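E3 ubiquitin-protein ligase TRIM65 (Homo sapiens, PDB 7JL4) is a ubiquitin ligase of the TRIM family, acting in innate immunity, autophagy and microRNA control, and is represented here by its PRY-SPRY (B30.2) domain. Local coordinates at residues Q92-R97 / T102-R107; S110-C115 / A168-P173. All blocks are in the same frame, centred on the assembly; numbering follows the deposited sequence.

Contact 1. Residues Q92-R97 / T102-R107; sequences QLPRSR and TDNIGR. Unlike the reference sequence in segment 92-97: Ser96 (reference Cys).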
loop_
_atom_site.group_PDB
_atom_site.type_symbol
_atom_site.label_atom_id
_atom_site.label_comp_id
_atom_site.label_asym_id
_atom_site.label_seq_id
_atom_site.Cartn_x
_atom_site.Cartn_y
_atom_site.Cartn_z
ATOM N N GLN A 92 -14.185 5.632 4.855
ATOM C CA GLN A 92 -15.319 4.719 4.978
ATOM C C GLN A 92 -14.998 3.277 4.593
ATOM O O GLN A 92 -15.913 2.447 4.570
ATOM C CB GLN A 92 -16.503 5.205 4.143
ATOM N N LEU A 93 -13.747 2.955 4.298
ATOM C CA LEU A 93 -13.426 1.615 3.823
ATOM C C LEU A 93 -13.872 0.578 4.849
ATOM O O LEU A 93 -13.494 0.679 6.023
ATOM C CB LEU A 93 -11.931 1.476 3.545
ATOM C CG LEU A 93 -11.479 0.127 2.987
ATOM C CD1 LEU A 93 -12.020 -0.082 1.567
ATOM C CD2 LEU A 93 -9.955 0.008 2.990
ATOM N N PRO A 94 -14.689 -0.405 4.466
ATOM C CA PRO A 94 -15.166 -1.386 5.447
ATOM C C PRO A 94 -14.042 -2.251 6.013
ATOM O O PRO A 94 -13.088 -2.614 5.325
ATOM C CB PRO A 94 -16.168 -2.231 4.646
ATOM C CG PRO A 94 -16.600 -1.334 3.514
ATOM C CD PRO A 94 -15.364 -0.549 3.166
ATOM N N ARG A 95 -14.188 -2.596 7.291
ATOM C CA ARG A 95 -13.251 -3.465 7.991
ATOM C C ARG A 95 -13.683 -4.930 7.993
ATOM O O ARG A 95 -12.837 -5.811 8.189
ATOM C CB ARG A 95 -13.097 -2.997 9.448
ATOM C CG ARG A 95 -12.689 -1.534 9.634
ATOM C CD ARG A 95 -11.199 -1.375 9.615
ATOM N NE ARG A 95 -10.777 -0.125 10.230
ATOM C CZ ARG A 95 -10.812 1.060 9.628
ATOM N NH1 ARG A 95 -10.409 2.147 10.286
ATOM N NH2 ARG A 95 -11.218 1.157 8.362
ATOM N N SER A 96 -14.966 -5.213 7.780
ATOM C CA SER A 96 -15.484 -6.567 7.912
ATOM C C SER A 96 -15.282 -7.367 6.635
ATOM O O SER A 96 -15.231 -6.829 5.527
ATOM C CB SER A 96 -16.974 -6.563 8.255
ATOM O OG SER A 96 -17.678 -5.650 7.431
ATOM N N ARG A 97 -15.179 -8.673 6.815
ATOM C CA ARG A 97 -15.167 -9.643 5.737
ATOM C C ARG A 97 -16.565 -10.245 5.644
ATOM O O ARG A 97 -16.883 -11.200 6.349
ATOM C CB ARG A 97 -14.169 -10.739 6.027
ATOM C CG ARG A 97 -14.109 -11.753 4.919
ATOM C CD ARG A 97 -13.116 -12.785 5.295
ATOM N NE ARG A 97 -13.049 -13.867 4.332
ATOM C CZ ARG A 97 -12.223 -14.892 4.472
ATOM N NH1 ARG A 97 -11.450 -14.958 5.553
ATOM N NH2 ARG A 97 -12.187 -15.853 3.564
ATOM N N THR A 102 -10.855 -11.588 0.821
ATOM C CA THR A 102 -10.072 -11.126 1.969
ATOM C C THR A 102 -9.412 -9.780 1.725
ATOM O O THR A 102 -8.751 -9.254 2.630
ATOM C CB THR A 102 -8.982 -12.144 2.326
ATOM O OG1 THR A 102 -8.056 -12.233 1.232
ATOM C CG2 THR A 102 -9.596 -13.532 2.586
ATOM N N ASP A 103 -9.549 -9.227 0.524
ATOM C CA ASP A 103 -8.937 -7.957 0.126
ATOM C C ASP A 103 -10.054 -7.111 -0.460
ATOM O O ASP A 103 -10.736 -7.555 -1.393
ATOM C CB ASP A 103 -7.839 -8.237 -0.921
ATOM C CG ASP A 103 -7.099 -6.990 -1.419
ATOM O OD1 ASP A 103 -7.307 -5.852 -0.922
ATOM O OD2 ASP A 103 -6.270 -7.178 -2.346
ATOM N N ASN A 104 -10.298 -5.925 0.102
ATOM C CA ASN A 104 -11.301 -5.051 -0.496
ATOM C C ASN A 104 -10.704 -3.752 -1.031
ATOM O O ASN A 104 -11.461 -2.825 -1.358
ATOM C CB ASN A 104 -12.449 -4.782 0.495
ATOM C CG ASN A 104 -12.051 -3.831 1.619
ATOM O OD1 ASN A 104 -10.889 -3.410 1.720
ATOM N ND2 ASN A 104 -13.026 -3.460 2.453
ATOM N N ILE A 105 -9.377 -3.670 -1.156
ATOM C CA ILE A 105 -8.724 -2.440 -1.600
ATOM C C ILE A 105 -8.952 -2.268 -3.101
ATOM O O ILE A 105 -8.549 -3.116 -3.905
ATOM C CB ILE A 105 -7.225 -2.454 -1.261
ATOM C CG1 ILE A 105 -7.011 -2.610 0.246
ATOM C CG2 ILE A 105 -6.551 -1.141 -1.742
ATOM C CD1 ILE A 105 -5.570 -2.969 0.640
ATOM N N GLY A 106 -9.570 -1.150 -3.487
ATOM C CA GLY A 106 -9.946 -0.956 -4.880
ATOM C C GLY A 106 -11.166 -1.729 -5.316
ATOM O O GLY A 106 -11.482 -1.757 -6.519
ATOM N N ARG A 107 -11.872 -2.362 -4.391
ATOM C CA ARG A 107 -13.079 -3.079 -4.758
ATOM C C ARG A 107 -14.342 -2.232 -4.645
ATOM O O ARG A 107 -15.453 -2.778 -4.715
ATOM C CB ARG A 107 -13.245 -4.329 -3.910
ATOM C CG ARG A 107 -12.509 -5.574 -4.436
ATOM C CD ARG A 107 -11.001 -5.441 -4.336
ATOM N NE ARG A 107 -10.343 -6.704 -4.668
ATOM C CZ ARG A 107 -9.034 -6.904 -4.750
ATOM N NH1 ARG A 107 -8.598 -8.139 -5.020
ATOM N NH2 ARG A 107 -8.170 -5.935 -4.422
#
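Asn104 reaches across to Leu93 and Pro94, and Thr102 to Arg97, drawing together the two limbs of the long loop between strands 84-89 and 111-116 of the PRY-SPRY (B30.2) domain, a sandwich of two antiparallel sheets. One hydrogen bond spans the limbs: Asn104 ND2 gives to Pro94 O at 3.0 Å. It is bent, with an N-H...O angle of 140°, and the donor stands 28° off the plane of the carbonyl. The amide gets there because Asn104 CG sits between the backbone N and the carbonyl carbon (chi1 73°). Its other end is held as well, Asn104 OD1 accepting from Gln61 NE2, so both ends of the amide are bonded and its rotation is fixed.

Carbon atoms of Leu93 and Pro94 pack against one side of this amide. Leu93 turns CD1 against it, 3.5 Å from Asn104 OD1, while the Pro94 ring meets Asn104 ND2 through CD. Leu93 also rests on Val177 of strand 175-180, which joins the loop to the sheet.

Polar and charged side chains fix the rest. Arg97 is fully extended, and its NE and NH2 hydrogen-bond to the carbonyls of Gly99 and Pro100; Thr102 OG1 is hydrogen-bonded to Trp179 NE1. Within 102-107 a type II turn runs from Asn104 to Arg107, with Gly106 at positive phi. Asp103 forms an Asx turn through OD1 to Ile105 N at 3.0 Å, and its OD2 makes a salt bridge of 3.1 Å with Arg107 NH2, which also bonds Ile105 O at 2.9 Å. At the outer end, the methyl CG2 of Thr102 lies over the centre of the Arg97 guanidinium face, 3.5 Å from CZ.

Contact 2. Residues S110-C115 / A168-P173; sequences SSWGLC and ALFNQP. Unlike the reference sequence in segment 110-115: Ser110 (reference Cys).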
loop_
_atom_site.group_PDB
_atom_site.type_symbol
_atom_site.label_atom_id
_atom_site.label_comp_id
_atom_site.label_asym_id
_atom_site.label_seq_id
_atom_site.Cartn_x
_atom_site.Cartn_y
_atom_site.Cartn_z
ATOM N N SER A 110 -14.293 3.888 -2.959
ATOM C CA SER A 110 -13.606 4.654 -1.904
ATOM C C SER A 110 -12.128 4.315 -1.771
ATOM O O SER A 110 -11.451 4.860 -0.880
ATOM C CB SER A 110 -14.310 4.442 -0.555
ATOM O OG SER A 110 -14.270 3.061 -0.193
ATOM N N SER A 111 -11.593 3.463 -2.642
ATOM C CA SER A 111 -10.202 3.074 -2.523
ATOM C C SER A 111 -9.626 2.758 -3.889
ATOM O O SER A 111 -10.350 2.522 -4.865
ATOM C CB SER A 111 -10.057 1.889 -1.569
ATOM O OG SER A 111 -10.796 0.793 -2.041
ATOM N N TRP A 112 -8.302 2.773 -3.944
ATOM C CA TRP A 112 -7.542 2.534 -5.165
ATOM C C TRP A 112 -6.333 1.704 -4.760
ATOM O O TRP A 112 -5.718 1.995 -3.731
ATOM C CB TRP A 112 -7.050 3.882 -5.769
ATOM C CG TRP A 112 -8.122 4.815 -6.288
ATOM C CD1 TRP A 112 -8.451 5.039 -7.597
ATOM C CD2 TRP A 112 -8.963 5.688 -5.509
ATOM N NE1 TRP A 112 -9.449 5.998 -7.682
ATOM C CE2 TRP A 112 -9.785 6.404 -6.418
ATOM C CE3 TRP A 112 -9.082 5.956 -4.140
ATOM C CZ2 TRP A 112 -10.731 7.346 -5.995
ATOM C CZ3 TRP A 112 -10.030 6.872 -3.721
ATOM C CH2 TRP A 112 -10.840 7.559 -4.643
ATOM N N GLY A 113 -5.956 0.700 -5.550
ATOM C CA GLY A 113 -4.866 -0.162 -5.121
ATOM C C GLY A 113 -4.159 -0.838 -6.276
ATOM O O GLY A 113 -4.636 -0.832 -7.412
ATOM N N LEU A 114 -2.965 -1.357 -5.980
ATOM C CA LEU A 114 -2.158 -2.112 -6.933
ATOM C C LEU A 114 -1.801 -3.416 -6.251
ATOM O O LEU A 114 -1.087 -3.405 -5.242
ATOM C CB LEU A 114 -0.874 -1.371 -7.326
ATOM C CG LEU A 114 -0.080 -2.086 -8.435
ATOM C CD1 LEU A 114 -0.728 -1.838 -9.772
ATOM C CD2 LEU A 114 1.374 -1.651 -8.472
ATOM N N CYS A 115 -2.300 -4.535 -6.775
ATOM C CA CYS A 115 -1.976 -5.826 -6.187
ATOM C C CYS A 115 -0.858 -6.485 -7.001
ATOM O O CYS A 115 -0.921 -6.534 -8.234
ATOM C CB CYS A 115 -3.235 -6.694 -6.118
ATOM S SG CYS A 115 -2.898 -8.414 -5.602
ATOM N N ALA A 168 -8.387 11.094 -10.146
ATOM C CA ALA A 168 -9.638 11.225 -9.410
ATOM C C ALA A 168 -9.707 12.623 -8.830
ATOM O O ALA A 168 -8.682 13.250 -8.581
ATOM C CB ALA A 168 -9.739 10.215 -8.267
ATOM N N LEU A 169 -10.926 13.080 -8.559
ATOM C CA LEU A 169 -11.118 14.324 -7.807
ATOM C C LEU A 169 -11.331 13.946 -6.345
ATOM O O LEU A 169 -12.454 13.868 -5.849
ATOM C CB LEU A 169 -12.286 15.108 -8.384
ATOM C CG LEU A 169 -12.095 15.488 -9.858
ATOM C CD1 LEU A 169 -13.036 16.608 -10.250
ATOM C CD2 LEU A 169 -10.646 15.905 -10.138
ATOM N N PHE A 170 -10.222 13.689 -5.651
ATOM C CA PHE A 170 -10.284 13.182 -4.282
ATOM C C PHE A 170 -10.993 14.180 -3.372
ATOM O O PHE A 170 -10.633 15.356 -3.338
ATOM C CB PHE A 170 -8.870 12.905 -3.767
ATOM C CG PHE A 170 -8.136 11.842 -4.542
ATOM C CD1 PHE A 170 -8.527 10.512 -4.459
ATOM C CD2 PHE A 170 -7.056 12.177 -5.341
ATOM C CE1 PHE A 170 -7.833 9.504 -5.164
ATOM C CE2 PHE A 170 -6.362 11.192 -6.069
ATOM C CZ PHE A 170 -6.755 9.854 -5.981
ATOM N N ASN A 171 -12.016 13.717 -2.635
ATOM C CA ASN A 171 -12.869 14.629 -1.868
ATOM C C ASN A 171 -12.910 14.347 -0.368
ATOM O O ASN A 171 -13.738 14.946 0.343
ATOM C CB ASN A 171 -14.296 14.637 -2.425
ATOM C CG ASN A 171 -15.012 13.295 -2.277
ATOM O OD1 ASN A 171 -14.526 12.364 -1.631
ATOM N ND2 ASN A 171 -16.202 13.210 -2.860
ATOM N N GLN A 172 -12.043 13.477 0.125
ATOM C CA GLN A 172 -11.824 13.191 1.532
ATOM C C GLN A 172 -10.343 12.898 1.678
ATOM O O GLN A 172 -9.673 12.597 0.684
ATOM C CB GLN A 172 -12.635 11.979 2.012
ATOM C CG GLN A 172 -14.021 12.329 2.480
ATOM C CD GLN A 172 -14.839 11.127 2.864
ATOM O OE1 GLN A 172 -15.212 10.303 2.026
ATOM N NE2 GLN A 172 -15.081 10.987 4.161
ATOM N N PRO A 173 -9.802 12.977 2.903
ATOM C CA PRO A 173 -8.416 12.540 3.135
ATOM C C PRO A 173 -8.212 11.076 2.784
ATOM O O PRO A 173 -9.104 10.246 2.971
ATOM C CB PRO A 173 -8.219 12.766 4.642
ATOM C CG PRO A 173 -9.212 13.865 4.992
ATOM C CD PRO A 173 -10.423 13.537 4.119
#
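Trp112 and Phe170 form a T-shaped (edge-to-face) pair that joins strand 111-116 of the six-stranded sheet to the loop leaving strand 161-167, an outer strand of the seven-stranded sheet, in the B30.2/SPRY sandwich. The tight part is this aromatic pair. Phe170 directs its CD1-CE1 edge at one face of the indole, over the six-membered ring; the planes meet at 74° and the ring centroids are 4.9 Å apart. CE1 makes the nearest approach, 3.6 Å from Trp112 CH2, and stands toward the rim of the indole. In Trp112, CG lies anti to the carbonyl carbon (chi1 -66°), with chi2 at -104° turning a face of the indole to the Phe170 edge.

Ala168 adds a smaller apolar contact: its CB is 3.8 Å from Trp112 CZ2, meeting the indole obliquely. The same methyl lies over a face of Phe170, so Ala168 packs against both rings. The indole has other aromatic neighbours: His125 stacks with it, and Phe166 and Tyr90 make edge-to-face pairs. An alanine in place of Trp112 would probably open a gap beneath the Phe170 edge and leave that ring freer to shift, with Ala168 CB losing its indole partner as well.

The loose side is the outer part of the loop. Leu169, Asn171 and Gln172 are exposed, and none of the three touches segment 110-115; the first bond of the Leu169 side chain points away from the strand. This side is tied instead to Tyr90, whose OH bonds Asn171 N. Within the loop, Phe170 N makes a weak hydrogen bond of 3.3 Å to Ala168 O.

Followed from the N terminus, the chain leaves strand 84-89 and enters contact 1, which makes a short closure within the long loop before strand 111-116: only four residues separate 92-97 from 102-107. Strand 111-116 then opens contact 2, a far longer closure in which 52 residues, mostly strand, pass before 168-173 returns. The two closures run in series, neither nesting nor crossing. They nevertheless touch, because Ser111 OG probably hydrogen-bonds Gly106 N at 2.7 Å, and Ile105 CG2 packs near Trp112 O. Contact 1 draws together the loop that leads into strand 111-116, beside strands 61-63 and 175-180, and contact 2 ties that strand to the link between the two sheets.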